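Local atomic coordinates of Lys-gingipain W83 (Porphyromonas gingivalis, PDB entry 4TKX), a protein that cleaves proteins after lysine residues as a secreted cysteine protease of the peptidase C25 family, here represented by its catalytic domain. Residues N323-I328 and G363-Y368; F242-N247 and Y274-S279; V83-V88 and R120-S125. All coordinates share one frame; numbering follows the deposited sequence. Where two conformers were deposited one is given.

All three lie in the peptidase C25 catalytic domain, with its parallel four-stranded and mixed six-stranded sheets. Along the chain contact 3 closes first, then contact 2, then contact 1. Contact 2 pairs strands 242-247 and 273-279 inside the mixed sheet; contact 1, centred about 11 Å away, sets the start of helix 325-341 against it, with Val365 CG1 3.5 Å from Tyr274 CE1. Contact 3, about 20 and 17 Å from contacts 1 and 2 between centres and about 6 Å between nearest atoms, lies where Arg120 of the four-stranded sheet bonds strand 357-361 of the mixed one. Each holds a site residue: Asn323 of the sodium site, Asn247 of the inhibitor pocket, Asp85 of the calcium site holding lead.

Contact 1 (N323-I328 and G363-Y368); sequences NTVNSI and GSVMPY. With NA (sodium ion), chain F.
Val325 and Pro367 meet nearly at right angles where the first turn of helix 325-341, N-capped by Thr324, is packed against the loop that follows strand 357-361. CG2 of Val325 lies 3.7 Å from CG of Pro367 and also approaches CB of Val365; with CG1 anti to the backbone N (chi1 171°), the other methyl is turned to the CA of Gly363. One turn further on, Ile328 CD1 lies 4.4 Å from Pro367 CG. These groups lie against the mixed sheet, where Val325 touches Ala275 and Ile277, while Val365 and Pro367 touch Tyr274.

The first helical amides are taken up by the loop. Val325 N donates to Val365 O at 2.9 Å, N lying nearly on the line of the C=O bond, and Asn326 N reaches Gly363 O at 3.0 Å in the carbonyl plane, on a lone pair. Inside the helix start, Thr324 OG1 accepts from Ser327 N, the capping bond, and Ser327 OG returns a bond to Thr324 O. Asn326 lays its OD1 3.2 Å from the CA of Gly363, a position that leaves no room for a side chain on the glycine; its ND2 turns to Thr118 O in strand 117-121.

At the other end, Met366 passes the backbone of Asn323: its CA makes a CA-H...O contact with Asn323 O at 3.1 Å, and its CB lies 3.4 Å from Asn323 O. A water donates to both Asn323 O and Pro367 O. The Asn323 amide is turned to the metal, its nitrogen bonded to Glu319 O and its oxygen also accepting from Arg369. Backbone oxygens of Ala315, Thr316, Leu318, Ser321 and Tyr322 complete the sodium shell, in which Asn323 OD1 sits 2.5 Å from the metal.

Contact 2 (F242-N247 and Y274-S279); sequences FLAIGN and YAYIGS. With TCK (N-[(1S)-5-amino-1-(chloroacetyl)pentyl]-4-methylbenzenesulfonamide), chain U.
Strands 242-247 and 275-279 run parallel, 4.8 Å apart and 6° from aligned, as the two strands of a beta-alpha-beta unit with helix 261-267; Ala244 N bonds to Ala275 O, Ile277 N to Ala244 O, and Gly246 N to Ile277 O at 2.9 Å. On one face Ile245 and Ile277 lie side by side and point the same way, their CD1 atoms 3.9 Å apart, while Leu243 places CD1 4.0 Å from the Ala275 CB. Helix 325-341 covers this row through Val325 and Ile328.

On the other face Tyr276, its CG anti to the backbone N (chi1 -174°), carries its ring along strand 242-247. The CB of Ala244 meets the ring edge in plane, 3.8 Å from Tyr276 CD1, and the hydroxyl ends 3.4 Å from the CA of Gly246, where a side chain would collide with it. That buried OH is bonded to Thr251 and Trp222. Where the chain turns a corner at Tyr274, its N donates to Phe242 O at 3.0 Å, and its ring sets one face over Phe242 O and Leu243 CA.

Beyond the pairing, a water joins Gly246 O to Ser279 N. Asn247 O accepts from the inhibitor NZ at 2.9 Å, and Asp288 also bonds the ligand, so the strand end supplies a neutral acceptor to a pocket that holds a lysine-like amine, consistent with the preference for lysine at P1.

Contact 3 (V83-V88 and R120-S125); sequences VGDTDV and RMSASS. With PB (lead (II) ion), chain T.
Gly84 and Arg120 join the loop after strand 79-83 to strand 117-121, last of the four parallel strands, whose Arg120 backbone also bonds Val359 and Gly361. Among the hydrogen bonds, Gly84 N reaches Met121 O at 2.9 Å, part of the parallel bridge of Val83 with Met121, and Arg120 NH1 meets Gly84 O at 2.9 Å from above the carbonyl plane. The arginine chain bends at chi3 (-70°), turning the edge of its guanidinium to the loop; NH2 forms a salt bridge with Asp102, and NH1 also reaches Ile89 O.

Packing is lighter: Thr86 CG2 lies over one face of the guanidinium, and Val83 CG2 approaches Met121 CB beside helix 126-141.

Metal bonding centres on Asp85, whose OD1 and OD2 grip the lead ion at 2.5 and 2.6 Å. Phe254 O, Glu263 and a water complete its shell. Thr86 N donates to Asp85 OD1 on the anti side, and Arg267 bonds OD2. Ser122 OG, 3.4 Å from Asp85 CG, is hydrogen-bonded to Glu263 OE2, a first-shell ligand. Asp85, Phe254 and Glu263 are calcium ligands, so divalent lead occupies a calcium site and chiefly balances the two carboxylates, while Arg267 probably adds positive charge on the outer side.

Contact 1 (N323-I328 and G363-Y368)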
loop_
_atom_site.group_PDB
_atom_site.type_symbol
_atom_site.label_atom_id
_atom_site.label_comp_id
_atom_site.label_asym_id
_atom_site.label_seq_id
_atom_site.Cartn_x
_atom_site.Cartn_y
_atom_site.Cartn_z
ATOM N N ASN A 323 4.195 -2.773 7.528
ATOM C CA ASN A 323 3.467 -1.566 7.864
ATOM C C ASN A 323 3.081 -0.687 6.694
ATOM O O ASN A 323 2.560 0.414 6.902
ATOM C CB ASN A 323 4.246 -0.769 8.905
ATOM C CG ASN A 323 4.188 -1.431 10.264
ATOM O OD1 ASN A 323 3.180 -2.061 10.617
ATOM N ND2 ASN A 323 5.255 -1.296 11.034
ATOM N N THR A 324 3.319 -1.172 5.482
ATOM C CA THR A 324 2.869 -0.452 4.284
ATOM C C THR A 324 1.721 -1.184 3.601
ATOM O O THR A 324 1.508 -2.377 3.824
ATOM C CB THR A 324 3.983 -0.299 3.233
ATOM O OG1 THR A 324 4.440 -1.596 2.824
ATOM C CG2 THR A 324 5.159 0.520 3.782
ATOM N N VAL A 325 1.004 -0.464 2.742
ATOM C CA VAL A 325 -0.027 -1.072 1.916
ATOM C C VAL A 325 0.558 -2.222 1.084
ATOM O O VAL A 325 0.005 -3.329 1.052
ATOM C CB VAL A 325 -0.710 -0.021 1.020
ATOM C CG1 VAL A 325 -1.636 -0.699 -0.003
ATOM C CG2 VAL A 325 -1.489 1.008 1.864
ATOM N N ASN A 326 1.681 -1.978 0.410
ATOM C CA ASN A 326 2.288 -3.044 -0.370
ATOM C C ASN A 326 2.578 -4.273 0.472
ATOM O O ASN A 326 2.383 -5.393 0.012
ATOM C CB ASN A 326 3.580 -2.598 -1.051
ATOM C CG ASN A 326 3.353 -2.199 -2.472
ATOM O OD1 ASN A 326 3.157 -1.028 -2.758
ATOM N ND2 ASN A 326 3.376 -3.171 -3.382
ATOM N N SER A 327 3.036 -4.064 1.704
ATOM C CA SER A 327 3.415 -5.190 2.551
ATOM C C SER A 327 2.211 -6.053 2.940
ATOM O O SER A 327 2.353 -7.253 3.169
ATOM C CB SER A 327 4.166 -4.721 3.795
ATOM O OG SER A 327 3.323 -4.113 4.735
ATOM N N ILE A 328 1.029 -5.453 2.994
ATOM C CA ILE A 328 -0.182 -6.219 3.302
ATOM C C ILE A 328 -0.432 -7.232 2.173
ATOM O O ILE A 328 -0.719 -8.414 2.400
ATOM C CB ILE A 328 -1.393 -5.279 3.477
ATOM C CG1 ILE A 328 -1.184 -4.391 4.704
ATOM C CG2 ILE A 328 -2.684 -6.071 3.641
ATOM C CD1 ILE A 328 -2.226 -3.303 4.870
ATOM N N GLY A 363 0.907 2.531 -2.710
ATOM C CA GLY A 363 1.303 1.397 -1.894
ATOM C C GLY A 363 2.334 1.694 -0.825
ATOM O O GLY A 363 2.607 0.834 0.052
ATOM N N SER A 364 2.906 2.895 -0.871
ATOM C CA SER A 364 3.906 3.286 0.111
ATOM C C SER A 364 3.294 3.905 1.367
ATOM O O SER A 364 4.005 4.133 2.348
ATOM C CB SER A 364 4.952 4.241 -0.489
ATOM O OG SER A 364 4.460 5.537 -0.690
ATOM N N VAL A 365 1.978 4.136 1.352
ATOM C CA VAL A 365 1.278 4.569 2.553
ATOM C C VAL A 365 1.433 3.540 3.683
ATOM O O VAL A 365 1.393 2.343 3.453
ATOM C CB VAL A 365 -0.216 4.839 2.256
ATOM C CG1 VAL A 365 -1.012 5.103 3.537
ATOM C CG2 VAL A 365 -0.349 6.032 1.284
ATOM N N MET A 366 1.658 4.056 4.894
ATOM C CA MET A 366 1.646 3.284 6.130
ATOM C C MET A 366 0.287 3.460 6.788
ATOM O O MET A 366 0.018 4.504 7.385
ATOM C CB MET A 366 2.694 3.785 7.132
ATOM C CG MET A 366 4.136 3.756 6.684
ATOM S SD MET A 366 5.273 3.234 8.009
ATOM C CE MET A 366 5.772 4.666 8.976
ATOM N N PRO A 367 -0.587 2.460 6.668
ATOM C CA PRO A 367 -1.916 2.661 7.263
ATOM C C PRO A 367 -1.889 2.676 8.788
ATOM O O PRO A 367 -1.114 1.925 9.435
ATOM C CB PRO A 367 -2.739 1.473 6.750
ATOM C CG PRO A 367 -2.024 1.025 5.511
ATOM C CD PRO A 367 -0.549 1.258 5.819
ATOM N N TYR A 368 -2.747 3.525 9.351
ATOM C CA TYR A 368 -2.956 3.547 10.786
ATOM C C TYR A 368 -3.747 2.298 11.173
ATOM O O TYR A 368 -4.379 1.661 10.330
ATOM C CB TYR A 368 -3.695 4.827 11.231
ATOM C CG TYR A 368 -3.062 6.093 10.679
ATOM C CD1 TYR A 368 -1.739 6.434 11.006
ATOM C CD2 TYR A 368 -3.753 6.914 9.807
ATOM C CE1 TYR A 368 -1.139 7.567 10.495
ATOM C CE2 TYR A 368 -3.165 8.053 9.279
ATOM C CZ TYR A 368 -1.864 8.374 9.612
ATOM O OH TYR A 368 -1.279 9.479 9.047
HETATM NA NA NA F . 2.305 -4.389 10.481
HETATM O O HOH W 1 1.626 1.424 9.403
#

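Contact 2 (F242-N247 and Y274-S279)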
loop_
_atom_site.group_PDB
_atom_site.type_symbol
_atom_site.label_atom_id
_atom_site.label_comp_id
_atom_site.label_asym_id
_atom_site.label_seq_id
_atom_site.Cartn_x
_atom_site.Cartn_y
_atom_site.Cartn_z
ATOM N N PHE A 242 -10.074 5.682 2.740
ATOM C CA PHE A 242 -9.779 4.358 3.228
ATOM C C PHE A 242 -8.867 3.555 2.310
ATOM O O PHE A 242 -8.644 3.890 1.157
ATOM C CB PHE A 242 -11.074 3.574 3.461
ATOM C CG PHE A 242 -12.056 3.617 2.310
ATOM C CD1 PHE A 242 -11.868 2.831 1.178
ATOM C CD2 PHE A 242 -13.187 4.427 2.374
ATOM C CE1 PHE A 242 -12.772 2.864 0.143
ATOM C CE2 PHE A 242 -14.094 4.459 1.328
ATOM C CZ PHE A 242 -13.890 3.677 0.218
ATOM N N LEU A 243 -8.334 2.480 2.874
ATOM C CA LEU A 243 -7.749 1.396 2.112
ATOM C C LEU A 243 -8.871 0.419 1.854
ATOM O O LEU A 243 -9.601 0.051 2.789
ATOM C CB LEU A 243 -6.661 0.708 2.937
ATOM C CG LEU A 243 -6.110 -0.610 2.398
ATOM C CD1 LEU A 243 -5.473 -0.436 1.020
ATOM C CD2 LEU A 243 -5.114 -1.253 3.386
ATOM N N ALA A 244 -9.019 -0.002 0.597
ATOM C CA ALA A 244 -9.973 -1.072 0.272
ATOM C C ALA A 244 -9.236 -2.275 -0.302
ATOM O O ALA A 244 -8.244 -2.125 -1.033
ATOM C CB ALA A 244 -11.043 -0.587 -0.674
ATOM N N ILE A 245 -9.704 -3.464 0.071
ATOM C CA ILE A 245 -9.152 -4.713 -0.437
ATOM C C ILE A 245 -10.302 -5.584 -0.929
ATOM O O ILE A 245 -11.225 -5.923 -0.170
ATOM C CB ILE A 245 -8.364 -5.479 0.650
ATOM C CG1 ILE A 245 -7.240 -4.597 1.212
ATOM C CG2 ILE A 245 -7.856 -6.850 0.114
ATOM C CD1 ILE A 245 -6.353 -5.305 2.206
ATOM N N GLY A 246 -10.251 -5.918 -2.206
ATOM C CA GLY A 246 -11.234 -6.795 -2.800
ATOM C C GLY A 246 -10.597 -8.148 -3.034
ATOM O O GLY A 246 -9.780 -8.319 -3.938
ATOM N N ASN A 247 -10.937 -9.099 -2.174
ATOM C CA ASN A 247 -10.480 -10.472 -2.346
ATOM C C ASN A 247 -11.545 -11.150 -3.192
ATOM O O ASN A 247 -12.504 -11.735 -2.675
ATOM C CB ASN A 247 -10.306 -11.156 -0.994
ATOM C CG ASN A 247 -9.166 -10.574 -0.198
ATOM O OD1 ASN A 247 -9.368 -10.032 0.883
ATOM N ND2 ASN A 247 -7.960 -10.643 -0.750
ATOM N N TYR A 274 -7.645 5.820 -0.855
ATOM C CA TYR A 274 -6.295 6.268 -1.198
ATOM C C TYR A 274 -5.464 5.149 -1.834
ATOM O O TYR A 274 -4.449 5.426 -2.471
ATOM C CB TYR A 274 -5.567 6.870 0.017
ATOM C CG TYR A 274 -5.332 5.918 1.168
ATOM C CD1 TYR A 274 -4.307 4.991 1.127
ATOM C CD2 TYR A 274 -6.149 5.935 2.298
ATOM C CE1 TYR A 274 -4.085 4.119 2.175
ATOM C CE2 TYR A 274 -5.942 5.029 3.353
ATOM C CZ TYR A 274 -4.909 4.128 3.272
ATOM O OH TYR A 274 -4.652 3.244 4.300
ATOM N N ALA A 275 -5.913 3.898 -1.672
ATOM C CA ALA A 275 -5.261 2.742 -2.256
ATOM C C ALA A 275 -6.250 1.583 -2.287
ATOM O O ALA A 275 -7.161 1.500 -1.452
ATOM C CB ALA A 275 -4.023 2.331 -1.447
ATOM N N TYR A 276 -6.018 0.679 -3.227
ATOM C CA TYR A 276 -6.822 -0.518 -3.428
ATOM C C TYR A 276 -5.883 -1.694 -3.666
ATOM O O TYR A 276 -4.924 -1.589 -4.442
ATOM C CB TYR A 276 -7.690 -0.370 -4.681
ATOM C CG TYR A 276 -8.653 -1.517 -4.886
ATOM C CD1 TYR A 276 -9.734 -1.701 -4.018
ATOM C CD2 TYR A 276 -8.491 -2.416 -5.926
ATOM C CE1 TYR A 276 -10.604 -2.737 -4.176
ATOM C CE2 TYR A 276 -9.383 -3.467 -6.101
ATOM C CZ TYR A 276 -10.440 -3.611 -5.224
ATOM O OH TYR A 276 -11.345 -4.626 -5.378
ATOM N N ILE A 277 -6.171 -2.806 -3.020
ATOM C CA ILE A 277 -5.535 -4.074 -3.333
ATOM C C ILE A 277 -6.603 -4.997 -3.910
ATOM O O ILE A 277 -7.666 -5.206 -3.300
ATOM C CB ILE A 277 -4.899 -4.731 -2.085
ATOM C CG1 ILE A 277 -3.768 -3.863 -1.521
ATOM C CG2 ILE A 277 -4.378 -6.130 -2.414
ATOM C CD1 ILE A 277 -3.356 -4.237 -0.073
ATOM N N GLY A 278 -6.322 -5.519 -5.099
ATOM C CA GLY A 278 -7.215 -6.461 -5.740
ATOM C C GLY A 278 -6.477 -7.288 -6.784
ATOM O O GLY A 278 -5.272 -7.144 -6.986
ATOM N N SER A 279 -7.233 -8.154 -7.447
ATOM C CA SER A 279 -6.681 -9.101 -8.393
ATOM C C SER A 279 -7.009 -8.715 -9.827
ATOM O O SER A 279 -8.134 -8.329 -10.133
ATOM C CB SER A 279 -7.277 -10.481 -8.121
ATOM O OG SER A 279 -6.697 -11.443 -8.986
HETATM S S TCK U . -14.655 -18.146 -8.432
HETATM O O1S TCK U . -13.934 -19.062 -7.592
HETATM O O2S TCK U . -16.052 -18.175 -8.013
HETATM C C1 TCK U . -14.533 -18.619 -10.152
HETATM C C2 TCK U . -15.701 -18.951 -10.826
HETATM C C3 TCK U . -15.628 -19.327 -12.178
HETATM C C4 TCK U . -14.403 -19.364 -12.813
HETATM C C5 TCK U . -13.218 -19.024 -12.117
HETATM C C6 TCK U . -13.285 -18.655 -10.782
HETATM C C7 TCK U . -14.340 -19.774 -14.256
HETATM N N TCK U . -14.000 -16.637 -8.244
HETATM C CA TCK U . -14.692 -15.540 -7.557
HETATM C C TCK U . -14.812 -14.391 -8.520
HETATM O O TCK U . -14.955 -13.257 -8.129
HETATM C CB TCK U . -13.882 -15.103 -6.306
HETATM C CG TCK U . -13.852 -16.183 -5.246
HETATM C CD TCK U . -12.875 -15.839 -4.063
HETATM C CE TCK U . -13.468 -14.889 -3.056
HETATM N NZ TCK U . -12.483 -14.582 -2.047
HETATM C CM TCK U . -14.662 -14.693 -10.020
HETATM O O HOH W 2 -9.959 -8.228 -6.735
#

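Contact 3 (V83-V88 and R120-S125)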
loop_
_atom_site.group_PDB
_atom_site.type_symbol
_atom_site.label_atom_id
_atom_site.label_comp_id
_atom_site.label_asym_id
_atom_site.label_seq_id
_atom_site.Cartn_x
_atom_site.Cartn_y
_atom_site.Cartn_z
ATOM N N VAL A 83 3.384 5.483 -12.605
ATOM C CA VAL A 83 2.392 6.561 -12.651
ATOM C C VAL A 83 1.812 6.658 -14.045
ATOM O O VAL A 83 2.495 7.079 -14.997
ATOM C CB VAL A 83 2.990 7.897 -12.216
ATOM C CG1 VAL A 83 1.931 8.982 -12.248
ATOM C CG2 VAL A 83 3.577 7.776 -10.824
ATOM N N GLY A 84 0.548 6.264 -14.147
ATOM C CA GLY A 84 -0.135 6.200 -15.429
ATOM C C GLY A 84 -0.913 4.918 -15.628
ATOM O O GLY A 84 -0.747 3.918 -14.900
ATOM N N ASP A 85 -1.785 4.965 -16.628
ATOM C CA ASP A 85 -2.570 3.817 -17.033
ATOM C C ASP A 85 -1.775 3.047 -18.104
ATOM O O ASP A 85 -0.611 3.371 -18.401
ATOM C CB ASP A 85 -3.943 4.282 -17.541
ATOM C CG ASP A 85 -5.058 3.206 -17.419
ATOM O OD1 ASP A 85 -4.777 1.984 -17.366
ATOM O OD2 ASP A 85 -6.251 3.601 -17.423
ATOM N N THR A 86 -2.394 2.021 -18.668
ATOM C CA THR A 86 -1.696 1.134 -19.604
ATOM C C THR A 86 -1.392 1.766 -20.951
ATOM O O THR A 86 -0.608 1.205 -21.736
ATOM C CB THR A 86 -2.457 -0.178 -19.788
ATOM O OG1 THR A 86 -3.752 0.086 -20.345
ATOM C CG2 THR A 86 -2.584 -0.878 -18.452
ATOM N N ASP A 87 -1.969 2.938 -21.209
ATOM C CA ASP A 87 -1.625 3.695 -22.402
ATOM C C ASP A 87 -0.209 4.257 -22.341
ATOM O O ASP A 87 0.373 4.547 -23.376
ATOM C CB ASP A 87 -2.659 4.780 -22.726
ATOM C CG ASP A 87 -2.792 5.838 -21.661
ATOM O OD1 ASP A 87 -2.450 5.582 -20.493
ATOM O OD2 ASP A 87 -3.289 6.950 -22.010
ATOM N N VAL A 88 0.346 4.402 -21.137
ATOM C CA VAL A 88 1.722 4.880 -21.012
ATOM C C VAL A 88 2.701 3.859 -20.405
ATOM O O VAL A 88 3.866 3.835 -20.783
ATOM C CB VAL A 88 1.805 6.230 -20.285
ATOM C CG1 VAL A 88 1.051 7.272 -21.068
ATOM C CG2 VAL A 88 1.261 6.158 -18.912
ATOM N N ARG A 120 0.806 1.125 -8.625
ATOM C CA ARG A 120 0.461 1.888 -9.808
ATOM C C ARG A 120 -0.572 2.954 -9.459
ATOM O O ARG A 120 -1.701 2.649 -9.035
ATOM C CB ARG A 120 -0.087 0.976 -10.900
ATOM C CG ARG A 120 -0.563 1.722 -12.110
ATOM C CD ARG A 120 -1.123 0.783 -13.164
ATOM N NE ARG A 120 -0.144 -0.064 -13.852
ATOM C CZ ARG A 120 0.311 0.150 -15.083
ATOM N NH1 ARG A 120 -0.027 1.248 -15.755
ATOM N NH2 ARG A 120 1.144 -0.722 -15.630
ATOM N N MET A 121 -0.154 4.205 -9.626
ATOM C CA MET A 121 -1.054 5.330 -9.560
ATOM C C MET A 121 -1.646 5.504 -10.953
ATOM O O MET A 121 -1.125 6.245 -11.788
ATOM C CB MET A 121 -0.297 6.575 -9.133
ATOM C CG MET A 121 0.499 6.336 -7.892
ATOM S SD MET A 121 -0.369 6.769 -6.416
ATOM C CE MET A 121 -0.222 8.518 -6.444
ATOM N N SER A 122 -2.736 4.796 -11.207
ATOM C CA SER A 122 -3.303 4.770 -12.533
ATOM C C SER A 122 -4.294 5.906 -12.716
ATOM O O SER A 122 -5.278 6.000 -11.997
ATOM C CB SER A 122 -4.037 3.466 -12.785
ATOM O OG SER A 122 -4.572 3.532 -14.092
ATOM N N ALA A 123 -4.023 6.760 -13.691
ATOM C CA ALA A 123 -4.845 7.935 -13.949
ATOM C C ALA A 123 -4.933 8.121 -15.445
ATOM O O ALA A 123 -3.972 7.806 -16.159
ATOM C CB ALA A 123 -4.221 9.153 -13.338
ATOM N N SER A 124 -6.060 8.658 -15.913
ATOM C CA SER A 124 -6.234 8.947 -17.337
ATOM C C SER A 124 -6.099 10.427 -17.661
ATOM O O SER A 124 -6.199 10.831 -18.838
ATOM C CB SER A 124 -7.579 8.429 -17.849
ATOM O OG SER A 124 -8.689 9.114 -17.272
ATOM N N SER A 125 -5.869 11.227 -16.629
ATOM C CA SER A 125 -5.680 12.655 -16.773
ATOM C C SER A 125 -4.896 13.177 -15.584
ATOM O O SER A 125 -4.881 12.552 -14.515
ATOM C CB SER A 125 -7.024 13.352 -16.806
ATOM O OG SER A 125 -7.634 13.296 -15.539
HETATM PB PB PB T . -7.185 1.224 -17.152
HETATM O O HOH W 3 -2.163 7.356 -18.356
HETATM O O HOH W 4 -4.912 7.958 -20.162
HETATM O O HOH W 5 -9.080 2.570 -17.997
#